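PDB 4ECG: putative iron-regulated protein A from Parabacteroides distasonis ATCC 8503, which is of unconfirmed function but binds calcium ions and belongs to the imelysin-like family, whose members are putative metallopeptidases linked to iron regulation. Local coordinates for residues T13-F16 and K17-P20; I229-M232 and L233-N236; L372-V375 and K376-F379. All coordinates share one frame; numbering follows the deposited sequence.

Three short, local contacts show how chain reversals and helix ends are fixed in a largely helical protein. None nests within or crosses another; they follow in series along the chain. Contact 1, in the N-terminal loop before helix 29-68, closes a type I turn at residues 15-18, within 13-20. Contact 2 ends helix 225-233 and starts the link to helix 239-259, and contact 3 ends helix 355-377 close to the C terminus. The last of these joins the set: Val-374 packs against Phe-16 and Leu-19 of contact 1, while Leu-372, Val-375, Lys-376 and Phe-379 meet Leu-233 and Ile-229 of contact 2.

Contact 1 of 3, residues T13-F16 and K17-P20; sequences TYDF and KNLP
The ring of Tyr-14 carries Pro-20 on one face: Pro-20 CD sits 4.0 Å from the ring centroid and only 13° off its normal, a CH-pi contact displaced toward the rim. At the ring edge, near its plane, lies the carbonyl of Asn-18, whose O approaches Tyr-14 CD1 to 3.4 Å. Two further flat groups, the carboxylate of Asp-15 and the amide of Asn-18, are turned 48° against each other. Asn-18 ND2 reaches Asp-15 OD1 at 2.9 Å from the syn side, somewhat out of the carboxylate plane, and adds a weak bond to Asp-15 OD2. With CG between its backbone N and carbonyl carbon (chi1 69°), Asp-15 curls back over the turn, where its OD1 also takes a weak bond from Lys-17 N. These bonds brace a type I beta turn from Asp-15 to Asn-18. Its closing bond runs from Asn-18 N to Asp-15 O at 3.1 Å, and the weak return bond from Asp-15 N to Asn-18 O completes a single antiparallel hydrogen-bonded pair. Leu-19 folds its CD1 to 3.4 Å from Phe-16 O. The turn lies on the surface, where the buried Phe-16 touches Leu-326 and Leu-329 of helix 324-343 and Thr-370 of helix 355-377, with Tyr-14 and Pro-20 both resting on Thr-325.

Contact 2 of 3, residues I229-M232 and L233-N236; sequences IELM and LNGN
An Asx turn follows the end of helix 225-233, and the asparagine that makes it, Asn-234, also turns back to grip Leu-231. Asn-234 ND2 donates to Leu-231 O at 2.6 Å, arriving in the carbonyl plane on a lone pair, with the acceptor also close to the plane of the amide. The same oxygen takes a weak bond from Asn-234 N, so backbone and side chain of one residue both hold a carbonyl of the last helical turn. The two side chains run side by side in the same direction, and Leu-231 CD1 lies 4.0 Å from Asn-234 ND2.

The oxygen of the same amide faces the following loop. Asn-234 OD1 accepts from Asn-236 N at 2.8 Å, the bond that defines the Asx turn, and the ND2 group has a second partner in Asn-237 OD1. Asn-234 is also the first residue to leave helical backbone angles, and its amide therefore couples the helix end to the loop that leads into helix 239-259.

One residue earlier the helical pattern still holds: Leu-233 N binds Ile-229 O at 3.3 Å, with a weaker bond to Glu-230 O. Ile-229 CG2, anti to the backbone N of its own residue, lies 4.0 Å from Leu-233 CD1, and these two side chains point the same way on the buried flank. There Leu-315 touches both of them and the selenium-substituted Met-232, while Val-35, Val-36 and Phe-39 of helix 29-68 add to the packing. Phe-96 touches Leu-231 and Asn-234. Glu-230 leaves the helix in another direction, its side chain about 7 Å from a bound calcium ion.

Contact 3 of 3, residues L372-V375 and K376-F379; sequences LGVV and KSKF
Val-375, in the last turn of helix 355-377, and Phe-379, just beyond its end, pack together on the tight side of this helix C-terminus, whereas Ser-377 faces solvent. On the buried flank the two side chains lie side by side, with Val-375 CG1 4.1 Å from Phe-379 CE2. The ring also turns its edge to the backbone: Val-375 O lies near the ring plane, 3.3 Å from Phe-379 CD2. Leu-318 and Ile-322 of helix 315-322 touch the same ring, while Thr-319 and Met-330 reach Val-375, so this side of the helix end is enclosed by neighbouring helices.

Along the backbone the regular i to i-4 bonding gives way. Lys-376 N binds Leu-372 O at 3.0 Å and Ser-377 N binds Gly-373 O at the same length, both in the helical pattern. Lys-378, the first residue to leave helical backbone angles, shifts instead to Val-375 O, which its N meets at 3.2 Å, and keeps a weak bond to Val-374 O.

Lys-378 is intermediate between the two sides. It bends at chi2 (-58°) to run alongside Val-374, its CE 4.2 Å from Val-374 CG1; its side chain also rests on Leu-326 and Ile-322, and NZ forms a salt bridge with Asp-22. On the solvent side Ser-377, exposed, turns its hydroxyl back on the helix with chi1 at 86°: Ser-377 OG donates to Val-374 O at 2.7 Å, in the carbonyl plane and on a lone pair.

Contact 1 of 3, residues T13-F16 and K17-P20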
ATOM      1  N   THR A  13     -26.555  15.913  12.562  1.00 97.20           N
ATOM      2  CA  THR A  13     -27.011  14.762  13.390  1.00100.82           C
ATOM      3  C   THR A  13     -26.885  13.413  12.645  1.00 92.49           C
ATOM      4  O   THR A  13     -26.811  12.400  13.317  1.00 96.14           O
ATOM      5  CB  THR A  13     -28.447  14.958  14.010  1.00108.90           C
ATOM      6  OG1 THR A  13     -29.190  15.945  13.274  1.00110.82           O
ATOM      7  CG2 THR A  13     -28.368  15.406  15.502  1.00108.73           C
ATOM      8  N   TYR A  14     -26.820  13.381  11.303  1.00 83.11           N
ATOM      9  CA  TYR A  14     -26.602  12.093  10.567  1.00 79.86           C
ATOM     10  C   TYR A  14     -25.182  11.541  10.623  1.00 74.51           C
ATOM     11  O   TYR A  14     -24.213  12.273  10.512  1.00 73.33           O
ATOM     12  CB  TYR A  14     -26.941  12.175   9.074  1.00 78.33           C
ATOM     13  CG  TYR A  14     -28.363  12.547   8.776  1.00 85.11           C
ATOM     14  CD1 TYR A  14     -29.437  11.790   9.279  1.00 79.40           C
ATOM     15  CD2 TYR A  14     -28.647  13.673   7.988  1.00 84.82           C
ATOM     16  CE1 TYR A  14     -30.732  12.166   9.024  1.00 80.24           C
ATOM     17  CE2 TYR A  14     -29.944  14.040   7.717  1.00 84.08           C
ATOM     18  CZ  TYR A  14     -30.968  13.288   8.233  1.00 84.85           C
ATOM     19  OH  TYR A  14     -32.233  13.683   7.931  1.00 94.36           O
ATOM     20  N   ASP A  15     -25.077  10.222  10.736  1.00 73.96           N
ATOM     21  CA  ASP A  15     -23.797   9.514  10.601  1.00 68.79           C
ATOM     22  C   ASP A  15     -24.001   8.210   9.787  1.00 67.15           C
ATOM     23  O   ASP A  15     -25.111   7.920   9.344  1.00 68.48           O
ATOM     24  CB  ASP A  15     -23.144   9.280  11.983  1.00 68.20           C
ATOM     25  CG  ASP A  15     -23.893   8.263  12.850  1.00 74.67           C
ATOM     26  OD1 ASP A  15     -24.621   7.397  12.349  1.00 77.76           O
ATOM     27  OD2 ASP A  15     -23.737   8.305  14.072  1.00 78.66           O
ATOM     28  N   PHE A  16     -22.942   7.437   9.582  1.00 63.43           N
ATOM     29  CA  PHE A  16     -23.027   6.228   8.764  1.00 63.43           C
ATOM     30  C   PHE A  16     -24.022   5.156   9.214  1.00 63.52           C
ATOM     31  O   PHE A  16     -24.543   4.442   8.365  1.00 64.53           O
ATOM     32  CB  PHE A  16     -21.655   5.574   8.671  1.00 63.37           C
ATOM     33  CG  PHE A  16     -20.670   6.350   7.844  1.00 60.88           C
ATOM     34  CD1 PHE A  16     -20.954   6.658   6.516  1.00 59.19           C
ATOM     35  CD2 PHE A  16     -19.458   6.748   8.379  1.00 60.35           C
ATOM     36  CE1 PHE A  16     -20.062   7.351   5.727  1.00 58.23           C
ATOM     37  CE2 PHE A  16     -18.554   7.471   7.605  1.00 59.36           C
ATOM     38  CZ  PHE A  16     -18.849   7.767   6.271  1.00 60.65           C
ATOM     39  N   LYS A  17     -24.272   5.053  10.523  1.00 65.44           N
ATOM     40  CA  LYS A  17     -25.207   4.076  11.112  1.00 70.45           C
ATOM     41  C   LYS A  17     -26.613   4.657  11.341  1.00 70.76           C
ATOM     42  O   LYS A  17     -27.464   3.984  11.875  1.00 66.39           O
ATOM     43  CB  LYS A  17     -24.627   3.530  12.444  1.00 78.79           C
ATOM     44  CG  LYS A  17     -23.609   2.373  12.279  1.00 87.55           C
ATOM     45  CD  LYS A  17     -22.495   2.325  13.364  1.00 96.40           C
ATOM     46  CE  LYS A  17     -22.718   1.303  14.501  1.00 99.21           C
ATOM     47  NZ  LYS A  17     -21.438   0.640  14.928  1.00 90.63           N
ATOM     48  N   ASN A  18     -26.833   5.920  10.947  1.00 72.28           N
ATOM     49  CA  ASN A  18     -28.108   6.657  11.125  1.00 72.48           C
ATOM     50  C   ASN A  18     -28.272   7.562   9.900  1.00 69.79           C
ATOM     51  O   ASN A  18     -27.989   8.758   9.942  1.00 67.20           O
ATOM     52  CB  ASN A  18     -28.122   7.540  12.396  1.00 73.01           C
ATOM     53  CG  ASN A  18     -27.946   6.743  13.682  1.00 76.99           C
ATOM     54  OD1 ASN A  18     -28.910   6.234  14.251  1.00 77.57           O
ATOM     55  ND2 ASN A  18     -26.698   6.649  14.159  1.00 76.99           N
ATOM     56  N   LEU A  19     -28.680   6.956   8.794  1.00 67.19           N
ATOM     57  CA  LEU A  19     -28.821   7.646   7.539  1.00 63.52           C
ATOM     58  C   LEU A  19     -30.285   7.928   7.263  1.00 65.44           C
ATOM     59  O   LEU A  19     -31.182   7.253   7.821  1.00 66.28           O
ATOM     60  CB  LEU A  19     -28.236   6.806   6.403  1.00 60.84           C
ATOM     61  CG  LEU A  19     -26.717   6.739   6.371  1.00 58.90           C
ATOM     62  CD1 LEU A  19     -26.328   5.466   5.658  1.00 59.31           C
ATOM     63  CD2 LEU A  19     -26.085   7.953   5.699  1.00 57.58           C
ATOM     64  N   PRO A  20     -30.538   8.932   6.395  1.00 67.63           N
ATOM     65  CA  PRO A  20     -31.907   9.099   5.880  1.00 70.78           C
ATOM     66  C   PRO A  20     -32.158   8.032   4.824  1.00 72.68           C
ATOM     67  O   PRO A  20     -31.206   7.351   4.380  1.00 71.34           O
ATOM     68  CB  PRO A  20     -31.877  10.507   5.257  1.00 69.98           C
ATOM     69  CG  PRO A  20     -30.431  10.735   4.843  1.00 68.01           C
ATOM     70  CD  PRO A  20     -29.600   9.943   5.835  1.00 65.94           C
TER

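Contact 2 of 3, residues I229-M232 and L233-N236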
ATOM      1  N   ILE A 229     -17.781  -4.408  -8.461  1.00 57.05           N
ATOM      2  CA  ILE A 229     -17.920  -3.311  -7.496  1.00 55.95           C
ATOM      3  C   ILE A 229     -17.668  -3.771  -6.058  1.00 54.06           C
ATOM      4  O   ILE A 229     -17.026  -3.070  -5.309  1.00 52.82           O
ATOM      5  CB  ILE A 229     -19.350  -2.659  -7.545  1.00 59.61           C
ATOM      6  CG1 ILE A 229     -19.621  -1.896  -8.856  1.00 61.41           C
ATOM      7  CG2 ILE A 229     -19.543  -1.668  -6.414  1.00 56.46           C
ATOM      8  CD1 ILE A 229     -18.850  -0.611  -8.926  1.00 63.73           C
ATOM      9  N   GLU A 230     -18.241  -4.902  -5.650  1.00 56.37           N
ATOM     10  CA  GLU A 230     -18.026  -5.469  -4.271  1.00 56.82           C
ATOM     11  C   GLU A 230     -16.528  -5.709  -4.051  1.00 54.22           C
ATOM     12  O   GLU A 230     -16.016  -5.442  -2.976  1.00 56.00           O
ATOM     13  CB  GLU A 230     -18.826  -6.782  -4.041  1.00 59.99           C
ATOM     14  CG  GLU A 230     -18.755  -7.393  -2.616  1.00 67.20           C
ATOM     15  CD  GLU A 230     -19.467  -8.761  -2.475  1.00 70.28           C
ATOM     16  OE1 GLU A 230     -19.785  -9.399  -3.519  1.00 72.87           O
ATOM     17  OE2 GLU A 230     -19.742  -9.195  -1.323  1.00 66.51           O
ATOM     18  N   LEU A 231     -15.826  -6.149  -5.095  1.00 52.41           N
ATOM     19  CA  LEU A 231     -14.379  -6.390  -5.013  1.00 50.14           C
ATOM     20  C   LEU A 231     -13.624  -5.104  -4.691  1.00 50.39           C
ATOM     21  O   LEU A 231     -12.700  -5.097  -3.853  1.00 49.02           O
ATOM     22  CB  LEU A 231     -13.871  -6.990  -6.331  1.00 52.32           C
ATOM     23  CG  LEU A 231     -12.553  -7.736  -6.363  1.00 52.09           C
ATOM     24  CD1 LEU A 231     -12.558  -8.870  -5.346  1.00 52.53           C
ATOM     25  CD2 LEU A 231     -12.323  -8.230  -7.767  1.00 50.89           C
HETATM   26  N   MSE A 232     -14.019  -4.006  -5.338  1.00 46.45           N
HETATM   27  CA  MSE A 232     -13.331  -2.718  -5.144  1.00 45.76           C
HETATM   28  C   MSE A 232     -13.458  -2.316  -3.690  1.00 48.58           C
HETATM   29  O   MSE A 232     -12.518  -1.783  -3.135  1.00 49.27           O
HETATM   30  CB  MSE A 232     -13.929  -1.583  -6.002  1.00 46.61           C
HETATM   31  CG  MSE A 232     -13.724  -1.684  -7.546  1.00 47.89           C
HETATM   32 SE   MSE A 232     -14.782  -0.419  -8.544  0.75 46.19          SE
HETATM   33  CE  MSE A 232     -13.975   1.206  -7.903  1.00 43.62           C
ATOM     34  N   LEU A 233     -14.636  -2.565  -3.091  1.00 50.09           N
ATOM     35  CA  LEU A 233     -14.972  -2.052  -1.744  1.00 49.91           C
ATOM     36  C   LEU A 233     -14.555  -2.996  -0.621  1.00 48.90           C
ATOM     37  O   LEU A 233     -14.586  -2.617   0.540  1.00 52.28           O
ATOM     38  CB  LEU A 233     -16.471  -1.784  -1.630  1.00 49.90           C
ATOM     39  CG  LEU A 233     -16.916  -0.497  -2.332  1.00 49.67           C
ATOM     40  CD1 LEU A 233     -18.363  -0.598  -2.793  1.00 47.20           C
ATOM     41  CD2 LEU A 233     -16.722   0.704  -1.418  1.00 47.55           C
ATOM     42  N   ASN A 234     -14.115  -4.201  -0.970  1.00 50.02           N
ATOM     43  CA  ASN A 234     -14.051  -5.306  -0.017  1.00 49.30           C
ATOM     44  C   ASN A 234     -13.042  -5.139   1.106  1.00 49.12           C
ATOM     45  O   ASN A 234     -12.040  -4.436   0.951  1.00 47.29           O
ATOM     46  CB  ASN A 234     -13.830  -6.678  -0.731  1.00 49.24           C
ATOM     47  CG  ASN A 234     -12.365  -7.043  -0.900  1.00 48.90           C
ATOM     48  OD1 ASN A 234     -11.738  -7.656  -0.004  1.00 48.46           O
ATOM     49  ND2 ASN A 234     -11.811  -6.708  -2.071  1.00 45.51           N
ATOM     50  N   GLY A 235     -13.289  -5.903   2.183  1.00 47.04           N
ATOM     51  CA  GLY A 235     -12.591  -5.793   3.454  1.00 44.59           C
ATOM     52  C   GLY A 235     -11.385  -6.685   3.632  1.00 45.10           C
ATOM     53  O   GLY A 235     -10.667  -6.564   4.659  1.00 45.15           O
ATOM     54  N   ASN A 236     -11.180  -7.630   2.706  1.00 44.51           N
ATOM     55  CA  ASN A 236      -9.963  -8.480   2.742  1.00 45.21           C
ATOM     56  C   ASN A 236      -8.788  -7.743   2.116  1.00 46.90           C
ATOM     57  O   ASN A 236      -7.732  -7.583   2.749  1.00 47.62           O
ATOM     58  CB  ASN A 236     -10.160  -9.785   1.966  1.00 46.31           C
ATOM     59  CG  ASN A 236     -11.130 -10.726   2.643  1.00 44.79           C
ATOM     60  OD1 ASN A 236     -11.804 -10.329   3.608  1.00 46.24           O
ATOM     61  ND2 ASN A 236     -11.202 -12.001   2.152  1.00 43.74           N
TER

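Contact 3 of 3, residues L372-V375 and K376-F379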
ATOM      1  N   LEU A 372     -17.476   2.748   4.232  1.00 51.37           N
ATOM      2  CA  LEU A 372     -17.260   1.899   3.076  1.00 50.36           C
ATOM      3  C   LEU A 372     -18.107   0.614   3.150  1.00 49.28           C
ATOM      4  O   LEU A 372     -18.573   0.166   2.144  1.00 49.16           O
ATOM      5  CB  LEU A 372     -15.778   1.560   2.921  1.00 50.13           C
ATOM      6  CG  LEU A 372     -14.865   2.747   2.629  1.00 46.58           C
ATOM      7  CD1 LEU A 372     -13.441   2.358   3.017  1.00 41.57           C
ATOM      8  CD2 LEU A 372     -15.048   3.178   1.175  1.00 46.88           C
ATOM      9  N   GLY A 373     -18.318   0.042   4.331  1.00 49.34           N
ATOM     10  CA  GLY A 373     -19.272  -1.082   4.508  1.00 50.56           C
ATOM     11  C   GLY A 373     -20.699  -0.773   4.055  1.00 54.29           C
ATOM     12  O   GLY A 373     -21.397  -1.634   3.456  1.00 51.10           O
ATOM     13  N   VAL A 374     -21.133   0.456   4.339  1.00 55.56           N
ATOM     14  CA  VAL A 374     -22.502   0.868   4.034  1.00 56.00           C
ATOM     15  C   VAL A 374     -22.596   1.059   2.531  1.00 57.23           C
ATOM     16  O   VAL A 374     -23.518   0.524   1.896  1.00 60.38           O
ATOM     17  CB  VAL A 374     -22.937   2.134   4.790  1.00 54.82           C
ATOM     18  CG1 VAL A 374     -24.338   2.519   4.358  1.00 61.20           C
ATOM     19  CG2 VAL A 374     -22.924   1.871   6.284  1.00 53.06           C
ATOM     20  N   VAL A 375     -21.605   1.732   1.948  1.00 56.38           N
ATOM     21  CA  VAL A 375     -21.554   1.854   0.498  1.00 54.40           C
ATOM     22  C   VAL A 375     -21.593   0.463  -0.154  1.00 56.40           C
ATOM     23  O   VAL A 375     -22.297   0.269  -1.103  1.00 60.70           O
ATOM     24  CB  VAL A 375     -20.330   2.629  -0.039  1.00 50.31           C
ATOM     25  CG1 VAL A 375     -20.389   2.629  -1.559  1.00 51.58           C
ATOM     26  CG2 VAL A 375     -20.299   4.084   0.443  1.00 48.55           C
ATOM     27  N   LYS A 376     -20.870  -0.512   0.378  1.00 56.39           N
ATOM     28  CA  LYS A 376     -20.803  -1.843  -0.246  1.00 59.12           C
ATOM     29  C   LYS A 376     -22.154  -2.538  -0.196  1.00 59.77           C
ATOM     30  O   LYS A 376     -22.492  -3.337  -1.078  1.00 59.45           O
ATOM     31  CB  LYS A 376     -19.772  -2.702   0.474  1.00 57.29           C
ATOM     32  CG  LYS A 376     -19.395  -4.005  -0.192  1.00 56.97           C
ATOM     33  CD  LYS A 376     -18.251  -4.690   0.564  1.00 56.75           C
ATOM     34  CE  LYS A 376     -18.778  -5.503   1.743  1.00 59.74           C
ATOM     35  NZ  LYS A 376     -17.732  -5.816   2.780  1.00 56.39           N
ATOM     36  N   SER A 377     -22.889  -2.243   0.867  1.00 60.80           N
ATOM     37  CA  SER A 377     -24.189  -2.850   1.111  1.00 61.70           C
ATOM     38  C   SER A 377     -25.208  -2.432   0.051  1.00 65.03           C
ATOM     39  O   SER A 377     -26.114  -3.213  -0.256  1.00 74.13           O
ATOM     40  CB  SER A 377     -24.692  -2.584   2.545  1.00 57.03           C
ATOM     41  OG  SER A 377     -25.364  -1.367   2.609  1.00 60.20           O
ATOM     42  N   LYS A 378     -25.017  -1.268  -0.575  1.00 70.52           N
ATOM     43  CA  LYS A 378     -25.880  -0.868  -1.707  1.00 69.01           C
ATOM     44  C   LYS A 378     -25.601  -1.628  -3.017  1.00 72.77           C
ATOM     45  O   LYS A 378     -26.037  -1.181  -4.057  1.00 79.59           O
ATOM     46  CB  LYS A 378     -25.830   0.637  -1.988  1.00 67.82           C
ATOM     47  CG  LYS A 378     -25.953   1.580  -0.778  1.00 68.60           C
ATOM     48  CD  LYS A 378     -27.225   1.427   0.062  1.00 68.79           C
ATOM     49  CE  LYS A 378     -27.165   2.368   1.261  1.00 66.78           C
ATOM     50  NZ  LYS A 378     -28.483   2.530   1.904  1.00 66.96           N
ATOM     51  N   PHE A 379     -24.913  -2.771  -2.972  1.00 73.08           N
ATOM     52  CA  PHE A 379     -24.583  -3.578  -4.169  1.00 73.74           C
ATOM     53  C   PHE A 379     -24.490  -5.082  -3.810  1.00 78.10           C
ATOM     54  O   PHE A 379     -23.736  -5.816  -4.436  1.00 77.65           O
ATOM     55  CB  PHE A 379     -23.213  -3.152  -4.812  1.00 74.66           C
ATOM     56  CG  PHE A 379     -23.076  -1.657  -5.159  1.00 76.19           C
ATOM     57  CD1 PHE A 379     -23.428  -1.170  -6.413  1.00 78.61           C
ATOM     58  CD2 PHE A 379     -22.535  -0.740  -4.245  1.00 78.42           C
ATOM     59  CE1 PHE A 379     -23.283   0.197  -6.717  1.00 80.41           C
ATOM     60  CE2 PHE A 379     -22.387   0.631  -4.548  1.00 73.97           C
ATOM     61  CZ  PHE A 379     -22.765   1.098  -5.779  1.00 74.49           C
TER